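3-oxo-tetronate kinase (PDB 5DMH) catalyses the ATP-dependent phosphorylation of 3-oxo-tetronate to 3-oxo-tetronate 4-phosphate, as a member of the four-carbon acid sugar kinase family. Local coordinates at residues D329-F334 against V342-T347; Q309-L314 against F443-L448; L368-L373 against S396-Q401. All coordinates share one frame; numbering follows the deposited sequence.

Interaction 1: D329-F334 against V342-T347; sequences DAALAF and VLIYAT. With ADP (adenosine-5'-diphosphate), chain C.
The ring of Phe-334 meets Val-342 and Ile-344 obliquely, with neither methyl set squarely over a face or at an edge. Its CD2-CE2 side does the touching, CE2 lying 3.9 Å from CG1 of Val-342, while CD2 comes 4.1 Å from CD1 of Ile-344. Phe-334 carries CG trans to its own nitrogen (chi1 -177°), which brings the ring toward Val-342 and Ile-344. His-338, four residues further along the chain, meets the same ring with its own plane inclined by about 55°, and its ND1 is hydrogen-bonded to Phe-334 O. One helical turn before Phe-334, Ala-331 presents its single methyl to the end of the Ile-344 chain, with Ala-331 CB 3.8 Å from Ile-344 CD1. The CG2 branch of Ile-344 is only slightly further from Ala-331 CB, at 4.0 Å. The contact is wholly apolar, and no hydrogen bond crosses it. It lays helix 327-336 against strand 343-345, a parallel strand of the nucleotide-binding C-terminal domain flanked by strands 288-292 and 313-315. Val-342 and Ile-344 point to the helix, whereas Leu-343 points away from it and packs on Trp-306 of helix 297-308. Leu-373 and Val-376 of helix 362-382 touch Ile-344 and Ala-331 respectively. Just past the strand, the chain reaches the adenine of ADP: Ala-346 O accepts a hydrogen bond from ADP N6 at 3.3 Å, with an angle of 162° at the hydrogen. Ala-346 CB lies 3.8 Å from ADP N7.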
loop_
_atom_site.group_PDB
_atom_site.type_symbol
_atom_site.label_atom_id
_atom_site.label_comp_id
_atom_site.label_asym_id
_atom_site.label_seq_id
_atom_site.Cartn_x
_atom_site.Cartn_y
_atom_site.Cartn_z
ATOM N N ASP A 329 6.302 -25.294 -9.953
ATOM C CA ASP A 329 6.734 -26.577 -9.412
ATOM C C ASP A 329 8.243 -26.553 -9.135
ATOM O O ASP A 329 8.698 -27.048 -8.103
ATOM C CB ASP A 329 6.405 -27.730 -10.371
ATOM C CG ASP A 329 4.905 -27.994 -10.508
ATOM O OD1 ASP A 329 4.118 -27.512 -9.667
ATOM O OD2 ASP A 329 4.523 -28.709 -11.467
ATOM N N ALA A 330 9.016 -25.961 -10.045
ATOM C CA ALA A 330 10.471 -25.914 -9.889
ATOM C C ALA A 330 10.868 -25.054 -8.701
ATOM O O ALA A 330 11.830 -25.371 -7.983
ATOM C CB ALA A 330 11.128 -25.386 -11.145
ATOM N N ALA A 331 10.149 -23.950 -8.511
ATOM C CA ALA A 331 10.405 -23.058 -7.378
ATOM C C ALA A 331 10.080 -23.732 -6.057
ATOM O O ALA A 331 10.823 -23.615 -5.107
ATOM C CB ALA A 331 9.627 -21.794 -7.523
ATOM N N LEU A 332 8.962 -24.449 -6.009
ATOM C CA LEU A 332 8.600 -25.238 -4.854
ATOM C C LEU A 332 9.656 -26.291 -4.511
ATOM O O LEU A 332 10.020 -26.478 -3.349
ATOM C CB LEU A 332 7.274 -25.946 -5.141
ATOM C CG LEU A 332 5.941 -25.480 -4.556
ATOM C CD1 LEU A 332 6.084 -24.426 -3.514
ATOM C CD2 LEU A 332 5.009 -25.037 -5.673
ATOM N N ALA A 333 10.122 -27.002 -5.528
ATOM C CA ALA A 333 11.135 -28.033 -5.342
ATOM C C ALA A 333 12.420 -27.394 -4.836
ATOM O O ALA A 333 13.122 -27.963 -4.011
ATOM C CB ALA A 333 11.385 -28.784 -6.655
ATOM N N PHE A 334 12.718 -26.200 -5.333
ATOM C CA PHE A 334 13.948 -25.508 -4.954
ATOM C C PHE A 334 13.891 -25.136 -3.471
ATOM O O PHE A 334 14.814 -25.438 -2.696
ATOM C CB PHE A 334 14.121 -24.263 -5.833
ATOM C CG PHE A 334 15.387 -23.518 -5.583
ATOM C CD1 PHE A 334 16.603 -24.026 -6.037
ATOM C CD2 PHE A 334 15.379 -22.321 -4.904
ATOM C CE1 PHE A 334 17.781 -23.357 -5.814
ATOM C CE2 PHE A 334 16.576 -21.633 -4.674
ATOM C CZ PHE A 334 17.773 -22.154 -5.133
ATOM N N VAL A 342 14.789 -19.376 0.906
ATOM C CA VAL A 342 15.176 -19.040 -0.436
ATOM C C VAL A 342 14.411 -17.817 -0.920
ATOM O O VAL A 342 13.366 -17.458 -0.374
ATOM C CB VAL A 342 14.927 -20.200 -1.429
ATOM C CG1 VAL A 342 15.546 -21.502 -0.917
ATOM C CG2 VAL A 342 13.449 -20.372 -1.744
ATOM N N LEU A 343 14.960 -17.212 -1.965
ATOM C CA LEU A 343 14.362 -16.110 -2.698
ATOM C C LEU A 343 13.879 -16.623 -4.047
ATOM O O LEU A 343 14.667 -17.224 -4.801
ATOM C CB LEU A 343 15.424 -15.030 -2.929
ATOM C CG LEU A 343 15.016 -13.902 -3.889
ATOM C CD1 LEU A 343 13.865 -13.056 -3.372
ATOM C CD2 LEU A 343 16.214 -13.041 -4.201
ATOM N N ILE A 344 12.586 -16.457 -4.317
ATOM C CA ILE A 344 12.029 -16.686 -5.643
ATOM C C ILE A 344 11.679 -15.325 -6.207
ATOM O O ILE A 344 10.918 -14.577 -5.577
ATOM C CB ILE A 344 10.792 -17.587 -5.574
ATOM C CG1 ILE A 344 11.091 -18.841 -4.753
ATOM C CG2 ILE A 344 10.270 -17.929 -6.971
ATOM C CD1 ILE A 344 12.100 -19.822 -5.371
ATOM N N TYR A 345 12.196 -14.995 -7.392
ATOM C CA TYR A 345 12.099 -13.619 -7.879
ATOM C C TYR A 345 11.932 -13.515 -9.370
ATOM O O TYR A 345 12.515 -14.277 -10.119
ATOM C CB TYR A 345 13.324 -12.778 -7.448
ATOM C CG TYR A 345 14.647 -13.094 -8.144
ATOM C CD1 TYR A 345 15.414 -14.167 -7.736
ATOM C CD2 TYR A 345 15.105 -12.327 -9.204
ATOM C CE1 TYR A 345 16.626 -14.465 -8.341
ATOM C CE2 TYR A 345 16.305 -12.620 -9.833
ATOM C CZ TYR A 345 17.055 -13.696 -9.401
ATOM O OH TYR A 345 18.253 -13.983 -9.997
ATOM N N ALA A 346 11.110 -12.564 -9.786
ATOM C CA ALA A 346 10.980 -12.206 -11.187
ATOM C C ALA A 346 11.657 -10.867 -11.440
ATOM O O ALA A 346 11.826 -10.451 -12.587
ATOM C CB ALA A 346 9.527 -12.134 -11.563
ATOM N N THR A 347 11.998 -10.184 -10.349
ATOM C CA THR A 347 12.692 -8.892 -10.369
ATOM C C THR A 347 13.740 -8.778 -11.461
ATOM O O THR A 347 14.661 -9.592 -11.535
ATOM C CB THR A 347 13.316 -8.642 -8.992
ATOM O OG1 THR A 347 12.333 -8.915 -7.983
ATOM C CG2 THR A 347 13.824 -7.202 -8.847
HETATM P PB ADP C . 5.546 -2.489 -6.863
HETATM O O1B ADP C . 5.237 -2.550 -5.371
HETATM O O2B ADP C . 7.034 -2.309 -7.113
HETATM O O3B ADP C . 4.662 -1.515 -7.629
HETATM P PA ADP C . 3.954 -4.759 -7.806
HETATM O O1A ADP C . 4.095 -6.169 -7.386
HETATM O O2A ADP C . 2.793 -3.924 -7.386
HETATM O O3A ADP C . 5.348 -4.004 -7.429
HETATM O "O5'" ADP C . 3.926 -4.638 -9.405
HETATM C "C5'" ADP C . 4.944 -5.203 -10.220
HETATM C "C4'" ADP C . 4.296 -5.816 -11.457
HETATM O "O4'" ADP C . 5.291 -6.066 -12.437
HETATM C "C3'" ADP C . 3.636 -7.153 -11.146
HETATM O "O3'" ADP C . 2.438 -7.334 -11.926
HETATM C "C2'" ADP C . 4.693 -8.128 -11.560
HETATM O "O2'" ADP C . 4.189 -9.433 -11.755
HETATM C "C1'" ADP C . 5.233 -7.442 -12.792
HETATM N N9 ADP C . 6.557 -7.962 -13.115
HETATM C C8 ADP C . 7.558 -8.251 -12.248
HETATM N N7 ADP C . 8.624 -8.745 -12.895
HETATM C C5 ADP C . 8.290 -8.773 -14.208
HETATM C C6 ADP C . 8.958 -9.210 -15.433
HETATM N N6 ADP C . 10.220 -9.675 -15.329
HETATM N N1 ADP C . 8.298 -9.072 -16.599
HETATM C C2 ADP C . 7.045 -8.576 -16.667
HETATM N N3 ADP C . 6.343 -8.170 -15.583
HETATM C C4 ADP C . 6.924 -8.265 -14.349
#

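Interaction 2: Q309-L314 against F443-L448; sequences QGRPAL and FFDEAL
Arg-311 and Asp-445 mark the closest backbone approach, with CA atoms 10.2 Å apart, so the gap between the loop and helix 443-451 is bridged mainly by the long side chain of Arg-311. The loop follows a Schellman motif that ends helix 297-308: Gly-310, with positive phi, is its C-prime residue, Arg-311 N bonds to Trp-306 O and Gly-310 N to Leu-307 O. Arg-311, whose N closes the motif, leads toward strand 313-315. Its side chain runs out straight through chi2 and bends at chi3 (76°), carrying the guanidinium to the helix. There NH1 makes a salt bridge to OD1 of Asp-445 at 2.8 Å. The bond is somewhat bent, 149° at the hydrogen, and reaches OD1 from above the carboxylate plane; the two side chains cross nearly at right angles with their planes 65° apart, so this is a single-oxygen grip and not a flat two-pronged pair. A water in the guanidinium plane accepts from NH2 of Arg-311 and donates to Asp-445 OD1, so NH1 reaches this oxygen directly and NH2 through water. OD2 is taken by NE of Arg-449; Asp-445 thus has two arginine partners, which probably stabilises its charged form. Trp-306 also touches Arg-311. Leu-448, one turn along the helix, slides past the arginine in the opposite sense and brings CD1 to 4.1 Å from NH2 of Arg-311.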
loop_
_atom_site.group_PDB
_atom_site.type_symbol
_atom_site.label_atom_id
_atom_site.label_comp_id
_atom_site.label_asym_id
_atom_site.label_seq_id
_atom_site.Cartn_x
_atom_site.Cartn_y
_atom_site.Cartn_z
ATOM N N GLN A 309 25.452 -12.163 -1.009
ATOM C CA GLN A 309 25.737 -12.889 0.228
ATOM C C GLN A 309 25.614 -14.398 0.058
ATOM O O GLN A 309 25.665 -15.172 1.025
ATOM C CB GLN A 309 24.800 -12.370 1.324
ATOM C CG GLN A 309 25.008 -10.902 1.596
ATOM C CD GLN A 309 24.261 -10.402 2.813
ATOM O OE1 GLN A 309 23.036 -10.456 2.872
ATOM N NE2 GLN A 309 25.003 -9.900 3.792
ATOM N N GLY A 310 25.461 -14.826 -1.185
ATOM C CA GLY A 310 25.479 -16.233 -1.502
ATOM C C GLY A 310 24.258 -17.020 -1.084
ATOM O O GLY A 310 24.315 -18.247 -0.988
ATOM N N ARG A 311 23.149 -16.327 -0.859
ATOM C CA ARG A 311 21.933 -16.985 -0.380
ATOM C C ARG A 311 21.156 -17.609 -1.536
ATOM O O ARG A 311 21.160 -17.086 -2.632
ATOM C CB ARG A 311 21.089 -16.000 0.422
ATOM C CG ARG A 311 21.835 -15.441 1.628
ATOM C CD ARG A 311 20.968 -14.542 2.495
ATOM N NE ARG A 311 20.031 -15.301 3.328
ATOM C CZ ARG A 311 19.391 -14.805 4.388
ATOM N NH1 ARG A 311 19.573 -13.547 4.745
ATOM N NH2 ARG A 311 18.566 -15.562 5.100
ATOM N N PRO A 312 20.514 -18.763 -1.294
ATOM C CA PRO A 312 19.847 -19.492 -2.378
ATOM C C PRO A 312 18.713 -18.713 -3.018
ATOM O O PRO A 312 17.917 -18.081 -2.315
ATOM C CB PRO A 312 19.302 -20.754 -1.702
ATOM C CG PRO A 312 19.437 -20.562 -0.215
ATOM C CD PRO A 312 20.166 -19.266 0.045
ATOM N N ALA A 313 18.647 -18.764 -4.344
ATOM C CA ALA A 313 17.649 -18.012 -5.098
ATOM C C ALA A 313 17.318 -18.694 -6.423
ATOM O O ALA A 313 18.170 -19.337 -7.046
ATOM C CB ALA A 313 18.140 -16.587 -5.377
ATOM N N LEU A 314 16.078 -18.545 -6.852
ATOM C CA LEU A 314 15.674 -19.006 -8.166
ATOM C C LEU A 314 14.913 -17.916 -8.882
ATOM O O LEU A 314 13.955 -17.374 -8.345
ATOM C CB LEU A 314 14.799 -20.246 -8.059
ATOM C CG LEU A 314 14.317 -20.798 -9.398
ATOM C CD1 LEU A 314 15.504 -21.176 -10.268
ATOM C CD2 LEU A 314 13.419 -22.004 -9.165
ATOM N N PHE A 443 16.924 -5.404 3.312
ATOM C CA PHE A 443 15.591 -5.593 3.834
ATOM C C PHE A 443 15.147 -7.069 3.947
ATOM O O PHE A 443 14.510 -7.430 4.911
ATOM C CB PHE A 443 14.579 -4.837 3.002
ATOM C CG PHE A 443 13.175 -5.060 3.448
ATOM C CD1 PHE A 443 12.631 -4.298 4.457
ATOM C CD2 PHE A 443 12.398 -6.074 2.866
ATOM C CE1 PHE A 443 11.311 -4.524 4.863
ATOM C CE2 PHE A 443 11.120 -6.314 3.285
ATOM C CZ PHE A 443 10.564 -5.547 4.276
ATOM N N PHE A 444 15.490 -7.911 2.976
ATOM C CA PHE A 444 14.968 -9.269 2.979
ATOM C C PHE A 444 15.410 -9.988 4.265
ATOM O O PHE A 444 14.605 -10.649 4.936
ATOM C CB PHE A 444 15.446 -10.054 1.752
ATOM C CG PHE A 444 14.873 -9.602 0.437
ATOM C CD1 PHE A 444 13.715 -8.820 0.343
ATOM C CD2 PHE A 444 15.483 -9.998 -0.732
ATOM C CE1 PHE A 444 13.226 -8.467 -0.878
ATOM C CE2 PHE A 444 14.991 -9.640 -1.943
ATOM C CZ PHE A 444 13.847 -8.870 -2.027
ATOM N N ASP A 445 16.693 -9.868 4.608
ATOM C CA ASP A 445 17.226 -10.464 5.838
ATOM C C ASP A 445 16.681 -9.802 7.084
ATOM O O ASP A 445 16.312 -10.479 8.041
ATOM C CB ASP A 445 18.770 -10.439 5.863
ATOM C CG ASP A 445 19.334 -11.101 7.102
ATOM O OD1 ASP A 445 19.153 -12.322 7.259
ATOM O OD2 ASP A 445 19.944 -10.419 7.936
ATOM N N GLU A 446 16.650 -8.473 7.080
ATOM C CA GLU A 446 16.067 -7.736 8.191
ATOM C C GLU A 446 14.640 -8.198 8.488
ATOM O O GLU A 446 14.284 -8.445 9.649
ATOM C CB GLU A 446 16.089 -6.236 7.907
ATOM C CG GLU A 446 17.484 -5.642 7.950
ATOM C CD GLU A 446 17.523 -4.210 7.444
ATOM O OE1 GLU A 446 17.021 -3.937 6.331
ATOM O OE2 GLU A 446 18.034 -3.352 8.170
ATOM N N ALA A 447 13.845 -8.334 7.439
ATOM C CA ALA A 447 12.443 -8.749 7.569
ATOM C C ALA A 447 12.312 -10.190 8.086
ATOM O O ALA A 447 11.582 -10.454 9.059
ATOM C CB ALA A 447 11.748 -8.591 6.234
ATOM N N LEU A 448 13.065 -11.107 7.483
ATOM C CA LEU A 448 12.997 -12.506 7.880
ATOM C C LEU A 448 13.291 -12.642 9.367
ATOM O O LEU A 448 12.611 -13.384 10.080
ATOM C CB LEU A 448 13.993 -13.346 7.082
ATOM C CG LEU A 448 13.499 -13.749 5.702
ATOM C CD1 LEU A 448 14.667 -14.287 4.929
ATOM C CD2 LEU A 448 12.379 -14.811 5.817
HETATM O O HOH W 1 17.631 -14.442 7.646
#

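Interaction 3: L368-L373 against S396-Q401; sequences LVEQCL and SGAVVQ. With ADP (adenosine-5'-diphosphate), chain C.
With CG trans to the carbonyl carbon (chi1 -70°) and the chain extended beyond it (chi2 174°), Glu-370 carries its carboxylate to the ribose O3' of ADP while its CB stays at the helix surface against Ala-398. Two helices of the nucleotide-binding C-terminal domain, 362-382 and 393-403, pack here through the methyl of Ala-398 and a Val-399 branch against the backbone and CB atoms of Glu-370 and Leu-373, bringing the CA atoms of Glu-370 and Ala-398 to 5.9 Å. The methyl of Ala-398 points to the other helix, its CB 3.9 Å from Glu-370 CB and 3.8 Å from Glu-370 O. Val-399, the next residue after Ala-398, meets Leu-373, a turn on from Glu-370: its CG2 comes 4.0 Å from Leu-373 O. No hydrogen bond joins the two segments. On the nucleotide side, OE2 of Glu-370 accepts a hydrogen bond of 2.7 Å from ADP O3'. The other carboxylate oxygen, OE1, forms a salt bridge with Lys-84; each oxygen therefore has a partner, which would fix the rotation of the carboxylate. Glu-394 and Thr-395, near the start of helix 393-403, bind ADP through N and OG1 and also touch Glu-370 and Leu-373, respectively, so both helices contribute to the nucleotide pocket. Val-369 sets its CB 3.3 Å from ADP O2'.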
loop_
_atom_site.group_PDB
_atom_site.type_symbol
_atom_site.label_atom_id
_atom_site.label_comp_id
_atom_site.label_asym_id
_atom_site.label_seq_id
_atom_site.Cartn_x
_atom_site.Cartn_y
_atom_site.Cartn_z
ATOM N N LEU A 368 0.841 -13.444 -14.990
ATOM C CA LEU A 368 1.543 -14.736 -14.932
ATOM C C LEU A 368 2.524 -14.762 -13.765
ATOM O O LEU A 368 2.600 -15.732 -13.005
ATOM C CB LEU A 368 2.286 -15.022 -16.235
ATOM C CG LEU A 368 1.415 -15.414 -17.408
ATOM C CD1 LEU A 368 2.123 -15.256 -18.768
ATOM C CD2 LEU A 368 0.907 -16.861 -17.221
ATOM N N VAL A 369 3.280 -13.685 -13.600
ATOM C CA VAL A 369 4.251 -13.635 -12.522
ATOM C C VAL A 369 3.587 -13.642 -11.142
ATOM O O VAL A 369 4.021 -14.369 -10.256
ATOM C CB VAL A 369 5.189 -12.430 -12.657
ATOM C CG1 VAL A 369 6.058 -12.255 -11.368
ATOM C CG2 VAL A 369 6.040 -12.551 -13.938
ATOM N N GLU A 370 2.548 -12.818 -10.961
ATOM C CA GLU A 370 1.802 -12.772 -9.730
ATOM C C GLU A 370 1.254 -14.152 -9.391
ATOM O O GLU A 370 1.369 -14.594 -8.250
ATOM C CB GLU A 370 0.639 -11.754 -9.834
ATOM C CG GLU A 370 1.085 -10.297 -9.872
ATOM C CD GLU A 370 -0.050 -9.323 -10.107
ATOM O OE1 GLU A 370 -1.219 -9.684 -9.827
ATOM O OE2 GLU A 370 0.223 -8.203 -10.615
ATOM N N GLN A 371 0.668 -14.812 -10.381
ATOM C CA GLN A 371 0.030 -16.128 -10.181
ATOM C C GLN A 371 1.055 -17.173 -9.757
ATOM O O GLN A 371 0.772 -18.050 -8.931
ATOM C CB GLN A 371 -0.631 -16.578 -11.478
ATOM C CG GLN A 371 -1.930 -15.858 -11.797
ATOM C CD GLN A 371 -2.493 -16.246 -13.167
ATOM O OE1 GLN A 371 -2.246 -17.353 -13.669
ATOM N NE2 GLN A 371 -3.245 -15.327 -13.780
ATOM N N CYS A 372 2.248 -17.085 -10.346
ATOM C CA CYS A 372 3.325 -18.033 -10.064
ATOM C C CYS A 372 3.782 -17.907 -8.622
ATOM O O CYS A 372 3.847 -18.895 -7.865
ATOM C CB CYS A 372 4.489 -17.794 -11.018
ATOM S SG CYS A 372 5.886 -18.888 -10.754
ATOM N N LEU A 373 4.048 -16.676 -8.216
ATOM C CA LEU A 373 4.503 -16.417 -6.857
ATOM C C LEU A 373 3.414 -16.790 -5.863
ATOM O O LEU A 373 3.717 -17.303 -4.764
ATOM C CB LEU A 373 4.945 -14.934 -6.721
ATOM C CG LEU A 373 6.234 -14.585 -7.461
ATOM C CD1 LEU A 373 6.467 -13.053 -7.461
ATOM C CD2 LEU A 373 7.446 -15.310 -6.917
ATOM N N SER A 396 1.922 -8.808 -3.393
ATOM C CA SER A 396 1.408 -9.133 -2.053
ATOM C C SER A 396 -0.079 -9.453 -2.072
ATOM O O SER A 396 -0.545 -10.353 -1.350
ATOM C CB SER A 396 1.668 -7.984 -1.092
ATOM O OG SER A 396 3.041 -7.808 -0.863
ATOM N N GLY A 397 -0.832 -8.722 -2.895
ATOM C CA GLY A 397 -2.253 -8.995 -3.064
ATOM C C GLY A 397 -2.473 -10.419 -3.542
ATOM O O GLY A 397 -3.310 -11.159 -2.973
ATOM N N ALA A 398 -1.726 -10.820 -4.578
ATOM C CA ALA A 398 -1.846 -12.177 -5.120
ATOM C C ALA A 398 -1.461 -13.228 -4.086
ATOM O O ALA A 398 -2.206 -14.184 -3.841
ATOM C CB ALA A 398 -1.024 -12.345 -6.375
ATOM N N VAL A 399 -0.305 -13.041 -3.464
ATOM C CA VAL A 399 0.188 -13.999 -2.512
ATOM C C VAL A 399 -0.724 -14.172 -1.297
ATOM O O VAL A 399 -1.043 -15.288 -0.915
ATOM C CB VAL A 399 1.591 -13.624 -2.045
ATOM C CG1 VAL A 399 1.952 -14.386 -0.782
ATOM C CG2 VAL A 399 2.557 -13.850 -3.164
ATOM N N VAL A 400 -1.162 -13.062 -0.706
ATOM C CA VAL A 400 -1.935 -13.123 0.504
ATOM C C VAL A 400 -3.322 -13.696 0.234
ATOM O O VAL A 400 -3.875 -14.453 1.050
ATOM C CB VAL A 400 -1.992 -11.732 1.160
ATOM C CG1 VAL A 400 -2.944 -11.708 2.340
ATOM C CG2 VAL A 400 -0.597 -11.328 1.601
ATOM N N GLN A 401 -3.881 -13.385 -0.930
ATOM C CA GLN A 401 -5.145 -14.004 -1.298
ATOM C C GLN A 401 -4.963 -15.522 -1.487
ATOM O O GLN A 401 -5.841 -16.301 -1.081
ATOM C CB GLN A 401 -5.740 -13.328 -2.536
ATOM C CG GLN A 401 -6.374 -11.948 -2.213
ATOM C CD GLN A 401 -6.919 -11.202 -3.449
ATOM O OE1 GLN A 401 -6.420 -11.355 -4.558
ATOM N NE2 GLN A 401 -7.956 -10.407 -3.243
HETATM P PB ADP C . 5.546 -2.489 -6.863
HETATM O O1B ADP C . 5.237 -2.550 -5.371
HETATM O O2B ADP C . 7.034 -2.309 -7.113
HETATM O O3B ADP C . 4.662 -1.515 -7.629
HETATM P PA ADP C . 3.954 -4.759 -7.806
HETATM O O1A ADP C . 4.095 -6.169 -7.386
HETATM O O2A ADP C . 2.793 -3.924 -7.386
HETATM O O3A ADP C . 5.348 -4.004 -7.429
HETATM O "O5'" ADP C . 3.926 -4.638 -9.405
HETATM C "C5'" ADP C . 4.944 -5.203 -10.220
HETATM C "C4'" ADP C . 4.296 -5.816 -11.457
HETATM O "O4'" ADP C . 5.291 -6.066 -12.437
HETATM C "C3'" ADP C . 3.636 -7.153 -11.146
HETATM O "O3'" ADP C . 2.438 -7.334 -11.926
HETATM C "C2'" ADP C . 4.693 -8.128 -11.560
HETATM O "O2'" ADP C . 4.189 -9.433 -11.755
HETATM C "C1'" ADP C . 5.233 -7.442 -12.792
HETATM N N9 ADP C . 6.557 -7.962 -13.115
HETATM C C8 ADP C . 7.558 -8.251 -12.248
HETATM N N7 ADP C . 8.624 -8.745 -12.895
HETATM C C5 ADP C . 8.290 -8.773 -14.208
HETATM C C6 ADP C . 8.958 -9.210 -15.433
HETATM N N6 ADP C . 10.220 -9.675 -15.329
HETATM N N1 ADP C . 8.298 -9.072 -16.599
HETATM C C2 ADP C . 7.045 -8.576 -16.667
HETATM N N3 ADP C . 6.343 -8.170 -15.583
HETATM C C4 ADP C . 6.924 -8.265 -14.349
#

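Interaction 2 ties the loop leading into strand 313-315 to helix 443-451 and spans the other two along the chain: its segment 309-314 comes first and 443-448 last, with interaction 1 and then interaction 3 between. Interactions 1 and 2 have centres 13 Å apart and share neighbouring strands 343-345 and 313-315, where Leu-343 O and Leu-314 N probably bond. Interaction 3, also 13 Å from interaction 1, touches it through Ala-346 and Val-369; both reach ADP, interaction 1 at N6 of the adenine and interaction 3 at O3' of the ribose. Interactions 2 and 3, centres 19 Å apart, do not touch: interaction 2 lies away from the nucleotide site that the other two line.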